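PDB 5YX6: probable fatty acyl-CoA transferase Rv3272 from Mycobacterium tuberculosis, which is a family III CoA transferase that binds fatty acyl-CoAs of varying chain length, palmitoyl-CoA most tightly, and probably acts in fatty acid metabolism. Local coordinates for the interface of chains A and B. Residues are numbered along the deposited sequence; one frame, centred on the assembly and turned at random. Chains: chain A/B, Uncharacterized protein Rv3272.

The interface of chains A and B. Residues chain A 251-252, 264, 328; chain B 144-145, 147-148.
This is a patch of the two-fold symmetric homodimer interface, where side chains of A:Ser251, A:Ser264 and A:Met328 meet those of B:Ile145, B:Leu147 and B:Val148 by van der Waals packing and help join the subunits. Chain A presents residues of short strands, including 260-264 and 328-331; chain B brings the start of helix 146-152 and the loop leading into it. B:Ile145 on chain B and A:Met328 on chain A bury the most surface here. In B:Ile145 a chi1 of 54° holds CG1 over the backbone, flanked by N and C, and the extended second torsion (chi2 160°) carries CD1 out to A:Ser264, 3.2 Å from its hydroxyl OG and 3.8 Å from its CB. A:Met328 crosses B:Ile145 at about a right angle. Its chain bends at the last torsion (chi3 -51°), turning methyl CE towards the isoleucine, 4.0 Å from the CG2 branch, while sulfur SD rests 3.7 Å from CA of B:Gly144. On the helix, B:Val148 sets its CG2 methyl 3.9 Å from CB of A:Ser264, and B:Leu147 brings CD1 to 3.9 Å from the backbone O of A:Ser251. Within chain A, OG of A:Ser251 hydrogen-bonds to OG of A:Ser264 at 2.9 Å, linking two strand segments and presenting the hydroxyl pair to CD1 of B:Ile145. Centred about 24 Å from the presumed nucleophile A:Asp175, the patch likely serves assembly, with its symmetry twin, by holding strands of one subunit against a helix start of the other.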
ATOM      1  N   SER A 251     -15.391 -12.897 -12.702  1.00 47.60           N
ATOM      2  CA  SER A 251     -14.702 -11.755 -12.109  1.00 40.00           C
ATOM      3  C   SER A 251     -13.407 -11.512 -12.879  1.00 40.58           C
ATOM      4  O   SER A 251     -12.348 -12.030 -12.526  1.00 38.64           O
ATOM      5  CB  SER A 251     -14.413 -11.999 -10.624  1.00 44.54           C
ATOM      6  OG  SER A 251     -14.089 -10.794  -9.951  1.00 43.51           O
ATOM      7  N   ASP A 252     -13.507 -10.729 -13.947  1.00 36.97           N
ATOM      8  CA  ASP A 252     -12.421 -10.599 -14.898  1.00 34.27           C
ATOM      9  C   ASP A 252     -12.681  -9.445 -15.852  1.00 33.66           C
ATOM     10  O   ASP A 252     -13.591  -8.642 -15.644  1.00 35.67           O
ATOM     11  CB  ASP A 252     -12.251 -11.907 -15.682  1.00 38.00           C
ATOM     12  CG  ASP A 252     -10.806 -12.166 -16.099  1.00 48.78           C
ATOM     13  OD1 ASP A 252     -10.084 -11.194 -16.415  1.00 48.06           O
ATOM     14  OD2 ASP A 252     -10.391 -13.347 -16.109  1.00 49.89           O
ATOM     15  N   SER A 264     -17.498  -8.035 -12.054  1.00 31.07           N
ATOM     16  CA  SER A 264     -17.462  -8.991 -10.954  1.00 38.13           C
ATOM     17  C   SER A 264     -18.882  -9.296 -10.479  1.00 39.34           C
ATOM     18  O   SER A 264     -19.537  -8.461  -9.857  1.00 43.20           O
ATOM     19  CB  SER A 264     -16.614  -8.471  -9.795  1.00 35.16           C
ATOM     20  OG  SER A 264     -16.420  -9.504  -8.843  1.00 39.08           O
ATOM     21  N   MET A 328     -21.244  -4.924 -10.146  1.00 31.10           N
ATOM     22  CA  MET A 328     -19.912  -4.333 -10.175  1.00 33.66           C
ATOM     23  C   MET A 328     -19.276  -4.465 -11.563  1.00 36.80           C
ATOM     24  O   MET A 328     -18.928  -5.562 -12.010  1.00 32.59           O
ATOM     25  CB  MET A 328     -19.020  -4.969  -9.102  1.00 31.70           C
ATOM     26  CG  MET A 328     -19.507  -4.708  -7.677  1.00 34.53           C
ATOM     27  SD  MET A 328     -18.516  -5.481  -6.376  1.00 42.23           S
ATOM     28  CE  MET A 328     -18.417  -7.179  -6.938  1.00 44.28           C
TER
ATOM     29  N   GLY B 144     -17.752  -2.116  -4.339  1.00 40.09           N
ATOM     30  CA  GLY B 144     -16.655  -2.526  -5.189  1.00 34.61           C
ATOM     31  C   GLY B 144     -15.814  -3.575  -4.505  1.00 40.12           C
ATOM     32  O   GLY B 144     -15.927  -3.778  -3.305  1.00 47.12           O
ATOM     33  N   ILE B 145     -14.983  -4.258  -5.276  1.00 39.79           N
ATOM     34  CA  ILE B 145     -13.949  -5.108  -4.715  1.00 41.53           C
ATOM     35  C   ILE B 145     -12.611  -4.685  -5.309  1.00 38.36           C
ATOM     36  O   ILE B 145     -12.577  -3.856  -6.217  1.00 35.08           O
ATOM     37  CB  ILE B 145     -14.204  -6.601  -4.990  1.00 45.88           C
ATOM     38  CG1 ILE B 145     -14.395  -6.845  -6.484  1.00 43.35           C
ATOM     39  CG2 ILE B 145     -15.422  -7.085  -4.241  1.00 44.50           C
ATOM     40  CD1 ILE B 145     -14.162  -8.281  -6.870  1.00 50.12           C
ATOM     41  N   LEU B 147     -10.362  -5.892  -7.377  1.00 38.71           N
ATOM     42  CA  LEU B 147     -10.131  -6.054  -8.804  1.00 40.48           C
ATOM     43  C   LEU B 147     -10.794  -4.960  -9.650  1.00 36.74           C
ATOM     44  O   LEU B 147     -10.189  -4.430 -10.581  1.00 36.41           O
ATOM     45  CB  LEU B 147     -10.620  -7.440  -9.223  1.00 46.23           C
ATOM     46  CG  LEU B 147     -10.404  -7.942 -10.639  1.00 44.63           C
ATOM     47  CD1 LEU B 147     -10.233  -9.450 -10.579  1.00 47.89           C
ATOM     48  CD2 LEU B 147     -11.573  -7.566 -11.508  1.00 39.91           C
ATOM     49  N   VAL B 148     -12.026  -4.604  -9.309  1.00 27.70           N
ATOM     50  CA  VAL B 148     -12.759  -3.622 -10.090  1.00 30.00           C
ATOM     51  C   VAL B 148     -12.309  -2.197  -9.789  1.00 31.58           C
ATOM     52  O   VAL B 148     -12.174  -1.373 -10.696  1.00 33.67           O
ATOM     53  CB  VAL B 148     -14.281  -3.738  -9.836  1.00 30.88           C
ATOM     54  CG1 VAL B 148     -15.019  -2.582 -10.475  1.00 26.30           C
ATOM     55  CG2 VAL B 148     -14.799  -5.058 -10.366  1.00 35.11           C
TER